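Local coordinates for reticulocyte-binding protein 2a (Plasmodium vivax, PDB 4Z8N) that probably helps merozoites recognise and enter reticulocytes, this chain being the largely helical erythrocyte-binding domain of the much longer protein, at residues T39-A44 against N138-T143; D144-D149 against V244-L249. All blocks are in the same frame, centred on the assembly; numbering follows the deposited sequence.

Contact 1: residues T39-A44 against N138-T143; sequences TYHYEA and NSVKCT
Ser139 packs against the first turn of the helix that begins at Tyr42, and most of this contact is van der Waals in kind; the sheltered area, 271 Å² over both sides, is modest. The CB of Ser139 lies 3.7 Å from the backbone N of Ala44 and 4.0 Å from Ala44 CB, where the two backbones come nearest. Glu43 runs past the same serine: its CG, anti to the backbone N (chi1 -176°), is 3.9 Å from Ser139 CB, and the extended chain brings OE1 to 3.8 Å from Ser139 O, a contact between two acceptors and not a bond. A second group of contacts centres on Val140. Its CG2 stands 4.1 Å above the plane of the His41 imidazole, displaced toward the rim, and also faces Ala44 CB at 4.3 Å. Its other methyl, CG1, approaches His41 ND1 to 4.0 Å, so both branches of the valine meet the ring.

The polar ends of Ser139 and His41 find their partners beyond the two segments. Ser139 OG bonds with Ile136 O and Asn47 ND2, which fixes the hydroxyl while its CB does the touching. His41 NE2 is hydrogen-bonded to Tyr253 OH, and ND1 has a weak bond to a PEG molecule probably from the crystallisation liquor. Electrostatics between the segments is at most long-range: Glu43 OE1 and Lys141 NZ are 5.4 Å apart, too far for a salt bridge but consistent with mild attraction between two exposed side chains.

His41 occupies the N-cap position of helix 42-69, and residues 138-143 belong to the connection between helices 119-136 and 149-162. The contact therefore joins the start of one long helix to the loop leaving another, with helix 246-297 reached through Tyr253.

Contact 2: residues D144-D149 against V244-L249; sequences DACETD and VPLSTL
Cys146 meets the start of helix 246-297 in a largely helical domain of the Rh5 coiled-coil family, at the point where a disulfide-closed loop lies against the helix N-terminus. Beginning at CB, the cysteine is 3.2 Å from Val244 O and 3.9 Å from Leu249 CD2, a methyl from the first turn of the helix. SG stands anti to the carbonyl carbon (chi1 -63°); it lies 3.6 Å from Leu246 CB and 3.8 Å from Leu246 CD1, and its covalent partner is Cys142 SG. The half-cystine thus sits against two leucines of one helix while its disulfide ties the loop to itself.

Further along the loop, Thr148 CG2 abuts the Val244 methyls, 3.9 Å from CG2, the two side chains crossing at about a right angle. Pro245 holds the N-cap position, and its O accepts the N-H of Leu249 within the first turn. At the opening of the loop segment, Asp144 O receives a CA-H...O contact from Pro245 CA. Backbone pairing across the segments consists of one straight hydrogen bond: Val244 N donates to Cys146 O at 3.0 Å, with 170° at the hydrogen and 162° at the carbonyl oxygen.

Overall arrangement
Both contacts are partly buried and gather at the same end of the elongated domain, their centres about 11 Å apart and each more than 30 Å from the chain centre. They share one connection, between helices 119-136 and 149-162: its earlier half meets the start of helix 42-69 in contact 1, its later half the start of helix 246-297 in contact 2. The Cys142-Cys146 disulfide spans the two, and Leu246 bridges them by packing on Val140 and Thr143 O. Contact 1 relies on side-chain packing, with the polar ends of His41 and Ser139 bonded outward; contact 2 buries more surface and adds a backbone hydrogen bond and sulfur-leucine packing.

Contact 1: residues T39-A44 against N138-T143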
loop_
_atom_site.group_PDB
_atom_site.type_symbol
_atom_site.label_atom_id
_atom_site.label_comp_id
_atom_site.label_asym_id
_atom_site.label_seq_id
_atom_site.Cartn_x
_atom_site.Cartn_y
_atom_site.Cartn_z
ATOM N N THR A 39 -1.934 -19.781 -18.851
ATOM C CA THR A 39 -2.486 -21.101 -18.555
ATOM C C THR A 39 -2.801 -21.933 -19.802
ATOM O O THR A 39 -2.909 -23.156 -19.723
ATOM C CB THR A 39 -3.767 -20.982 -17.695
ATOM O OG1 THR A 39 -4.303 -22.288 -17.447
ATOM C CG2 THR A 39 -4.813 -20.127 -18.395
ATOM N N TYR A 40 -2.934 -21.283 -20.952
ATOM C CA TYR A 40 -3.272 -22.004 -22.175
ATOM C C TYR A 40 -2.065 -22.234 -23.081
ATOM O O TYR A 40 -2.171 -22.901 -24.112
ATOM C CB TYR A 40 -4.377 -21.271 -22.934
ATOM C CG TYR A 40 -5.741 -21.862 -22.674
ATOM C CD1 TYR A 40 -6.524 -21.423 -21.613
ATOM C CD2 TYR A 40 -6.235 -22.883 -23.476
ATOM C CE1 TYR A 40 -7.768 -21.975 -21.369
ATOM C CE2 TYR A 40 -7.474 -23.437 -23.241
ATOM C CZ TYR A 40 -8.237 -22.981 -22.189
ATOM O OH TYR A 40 -9.470 -23.539 -21.960
ATOM N N HIS A 41 -0.920 -21.682 -22.695
ATOM C CA HIS A 41 0.343 -22.044 -23.324
ATOM C C HIS A 41 0.945 -23.161 -22.495
ATOM O O HIS A 41 1.689 -22.914 -21.548
ATOM C CB HIS A 41 1.282 -20.847 -23.418
ATOM C CG HIS A 41 0.695 -19.686 -24.155
ATOM N ND1 HIS A 41 0.395 -19.738 -25.500
ATOM C CD2 HIS A 41 0.343 -18.447 -23.739
ATOM C CE1 HIS A 41 -0.114 -18.581 -25.880
ATOM N NE2 HIS A 41 -0.154 -17.779 -24.831
ATOM N N TYR A 42 0.607 -24.391 -22.865
ATOM C CA TYR A 42 0.761 -25.539 -21.983
ATOM C C TYR A 42 2.181 -25.742 -21.467
ATOM O O TYR A 42 2.384 -25.781 -20.256
ATOM C CB TYR A 42 0.258 -26.793 -22.697
ATOM C CG TYR A 42 -1.139 -26.604 -23.249
ATOM C CD1 TYR A 42 -2.181 -26.204 -22.419
ATOM C CD2 TYR A 42 -1.415 -26.809 -24.595
ATOM C CE1 TYR A 42 -3.460 -26.018 -22.910
ATOM C CE2 TYR A 42 -2.695 -26.628 -25.097
ATOM C CZ TYR A 42 -3.713 -26.232 -24.248
ATOM O OH TYR A 42 -4.987 -26.049 -24.735
ATOM N N GLU A 43 3.159 -25.835 -22.364
ATOM C CA GLU A 43 4.535 -26.086 -21.943
ATOM C C GLU A 43 5.102 -24.924 -21.129
ATOM O O GLU A 43 5.830 -25.134 -20.155
ATOM C CB GLU A 43 5.440 -26.369 -23.144
ATOM C CG GLU A 43 6.864 -26.729 -22.736
ATOM C CD GLU A 43 7.772 -27.008 -23.917
ATOM O OE1 GLU A 43 7.359 -26.751 -25.068
ATOM O OE2 GLU A 43 8.905 -27.484 -23.692
ATOM N N ALA A 44 4.767 -23.700 -21.525
ATOM C CA ALA A 44 5.214 -22.523 -20.790
ATOM C C ALA A 44 4.618 -22.516 -19.386
ATOM O O ALA A 44 5.276 -22.113 -18.427
ATOM C CB ALA A 44 4.841 -21.253 -21.539
ATOM N N ASN A 138 9.749 -18.765 -24.053
ATOM C CA ASN A 138 10.248 -19.300 -25.314
ATOM C C ASN A 138 9.562 -20.627 -25.619
ATOM O O ASN A 138 9.605 -21.117 -26.747
ATOM C CB ASN A 138 11.768 -19.490 -25.281
ATOM C CG ASN A 138 12.528 -18.175 -25.307
ATOM O OD1 ASN A 138 12.046 -17.172 -25.835
ATOM N ND2 ASN A 138 13.734 -18.179 -24.748
ATOM N N SER A 139 8.926 -21.198 -24.598
ATOM C CA SER A 139 8.199 -22.456 -24.736
ATOM C C SER A 139 6.909 -22.274 -25.527
ATOM O O SER A 139 6.307 -23.250 -25.976
ATOM C CB SER A 139 7.887 -23.049 -23.360
ATOM O OG SER A 139 9.077 -23.379 -22.665
ATOM N N VAL A 140 6.480 -21.025 -25.682
ATOM C CA VAL A 140 5.351 -20.719 -26.551
ATOM C C VAL A 140 5.712 -21.137 -27.969
ATOM O O VAL A 140 6.626 -20.580 -28.577
ATOM C CB VAL A 140 4.982 -19.228 -26.511
ATOM C CG1 VAL A 140 3.838 -18.942 -27.468
ATOM C CG2 VAL A 140 4.611 -18.818 -25.095
ATOM N N LYS A 141 4.987 -22.121 -28.487
ATOM C CA LYS A 141 5.403 -22.842 -29.686
ATOM C C LYS A 141 5.450 -21.993 -30.958
ATOM O O LYS A 141 6.272 -22.249 -31.840
ATOM C CB LYS A 141 4.489 -24.051 -29.893
ATOM C CG LYS A 141 4.564 -25.049 -28.744
ATOM C CD LYS A 141 3.760 -26.308 -29.021
ATOM C CE LYS A 141 4.055 -27.374 -27.977
ATOM N NZ LYS A 141 2.851 -28.181 -27.638
ATOM N N CYS A 142 4.585 -20.989 -31.058
ATOM C CA CYS A 142 4.639 -20.074 -32.195
ATOM C C CYS A 142 5.898 -19.209 -32.099
ATOM O O CYS A 142 6.372 -18.921 -31.004
ATOM C CB CYS A 142 3.384 -19.200 -32.256
ATOM S SG CYS A 142 3.311 -17.901 -31.004
ATOM N N THR A 143 6.440 -18.801 -33.244
ATOM C CA THR A 143 7.724 -18.098 -33.272
ATOM C C THR A 143 7.592 -16.656 -33.776
ATOM O O THR A 143 8.055 -15.717 -33.125
ATOM C CB THR A 143 8.752 -18.862 -34.152
ATOM O OG1 THR A 143 9.425 -19.845 -33.355
ATOM C CG2 THR A 143 9.797 -17.913 -34.728
#

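Contact 2: residues D144-D149 against V244-L249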
loop_
_atom_site.group_PDB
_atom_site.type_symbol
_atom_site.label_atom_id
_atom_site.label_comp_id
_atom_site.label_asym_id
_atom_site.label_seq_id
_atom_site.Cartn_x
_atom_site.Cartn_y
_atom_site.Cartn_z
ATOM N N ASP A 144 6.960 -16.490 -34.935
ATOM C CA ASP A 144 6.802 -15.180 -35.557
ATOM C C ASP A 144 5.301 -14.994 -35.791
ATOM O O ASP A 144 4.792 -13.876 -35.860
ATOM C CB ASP A 144 7.639 -15.107 -36.852
ATOM C CG ASP A 144 7.498 -13.780 -37.616
ATOM O OD1 ASP A 144 6.459 -13.096 -37.551
ATOM O OD2 ASP A 144 8.481 -13.399 -38.286
ATOM N N ALA A 145 4.586 -16.113 -35.848
ATOM C CA ALA A 145 3.170 -16.106 -36.199
ATOM C C ALA A 145 2.225 -16.094 -34.994
ATOM O O ALA A 145 1.055 -16.447 -35.132
ATOM C CB ALA A 145 2.864 -17.307 -37.079
ATOM N N CYS A 146 2.721 -15.674 -33.831
ATOM C CA CYS A 146 1.953 -15.743 -32.581
ATOM C C CYS A 146 0.601 -15.024 -32.632
ATOM O O CYS A 146 0.522 -13.849 -32.989
ATOM C CB CYS A 146 2.779 -15.175 -31.426
ATOM S SG CYS A 146 4.286 -16.099 -31.066
ATOM N N GLU A 147 -0.457 -15.744 -32.262
ATOM C CA GLU A 147 -1.809 -15.192 -32.252
ATOM C C GLU A 147 -2.088 -14.472 -30.934
ATOM O O GLU A 147 -1.540 -14.832 -29.892
ATOM C CB GLU A 147 -2.839 -16.300 -32.487
ATOM C CG GLU A 147 -4.186 -15.814 -33.000
ATOM C CD GLU A 147 -5.081 -16.956 -33.451
ATOM O OE1 GLU A 147 -4.726 -18.126 -33.197
ATOM O OE2 GLU A 147 -6.135 -16.685 -34.064
ATOM N N THR A 148 -2.950 -13.462 -30.985
ATOM C CA THR A 148 -3.163 -12.577 -29.845
ATOM C C THR A 148 -4.415 -12.910 -29.034
ATOM O O THR A 148 -4.972 -12.040 -28.364
ATOM C CB THR A 148 -3.255 -11.111 -30.307
ATOM O OG1 THR A 148 -4.391 -10.950 -31.166
ATOM C CG2 THR A 148 -1.996 -10.713 -31.063
ATOM N N ASP A 149 -4.846 -14.168 -29.083
ATOM C CA ASP A 149 -6.047 -14.597 -28.369
ATOM C C ASP A 149 -5.927 -14.403 -26.860
ATOM O O ASP A 149 -6.747 -13.714 -26.252
ATOM C CB ASP A 149 -6.359 -16.066 -28.672
ATOM C CG ASP A 149 -6.859 -16.277 -30.089
ATOM O OD1 ASP A 149 -7.238 -15.283 -30.743
ATOM O OD2 ASP A 149 -6.880 -17.441 -30.545
ATOM N N VAL A 244 1.180 -11.213 -34.156
ATOM C CA VAL A 244 2.391 -10.495 -33.764
ATOM C C VAL A 244 3.540 -11.481 -33.566
ATOM O O VAL A 244 3.306 -12.669 -33.343
ATOM C CB VAL A 244 2.191 -9.675 -32.461
ATOM C CG1 VAL A 244 1.082 -8.649 -32.627
ATOM C CG2 VAL A 244 1.904 -10.595 -31.285
ATOM N N PRO A 245 4.790 -11.000 -33.671
ATOM C CA PRO A 245 5.928 -11.862 -33.335
ATOM C C PRO A 245 6.000 -12.128 -31.833
ATOM O O PRO A 245 5.434 -11.360 -31.053
ATOM C CB PRO A 245 7.138 -11.054 -33.817
ATOM C CG PRO A 245 6.668 -9.637 -33.824
ATOM C CD PRO A 245 5.221 -9.700 -34.212
ATOM N N LEU A 246 6.689 -13.196 -31.440
ATOM C CA LEU A 246 6.736 -13.616 -30.041
ATOM C C LEU A 246 7.362 -12.569 -29.122
ATOM O O LEU A 246 6.875 -12.345 -28.013
ATOM C CB LEU A 246 7.501 -14.936 -29.907
ATOM C CG LEU A 246 7.654 -15.466 -28.478
ATOM C CD1 LEU A 246 6.293 -15.675 -27.828
ATOM C CD2 LEU A 246 8.462 -16.754 -28.460
ATOM N N SER A 247 8.441 -11.941 -29.580
ATOM C CA SER A 247 9.129 -10.924 -28.790
ATOM C C SER A 247 8.175 -9.800 -28.405
ATOM O O SER A 247 8.246 -9.254 -27.302
ATOM C CB SER A 247 10.323 -10.361 -29.559
ATOM O OG SER A 247 9.897 -9.661 -30.715
ATOM N N THR A 248 7.281 -9.462 -29.327
ATOM C CA THR A 248 6.247 -8.468 -29.074
ATOM C C THR A 248 5.222 -9.010 -28.084
ATOM O O THR A 248 4.802 -8.310 -27.162
ATOM C CB THR A 248 5.535 -8.056 -30.378
ATOM O OG1 THR A 248 6.481 -7.457 -31.272
ATOM C CG2 THR A 248 4.414 -7.067 -30.091
ATOM N N LEU A 249 4.837 -10.266 -28.280
ATOM C CA LEU A 249 3.821 -10.912 -27.457
ATOM C C LEU A 249 4.203 -10.940 -25.982
ATOM O O LEU A 249 3.362 -10.700 -25.115
ATOM C CB LEU A 249 3.570 -12.338 -27.951
ATOM C CG LEU A 249 2.336 -13.027 -27.371
ATOM C CD1 LEU A 249 1.070 -12.418 -27.952
ATOM C CD2 LEU A 249 2.385 -14.528 -27.620
#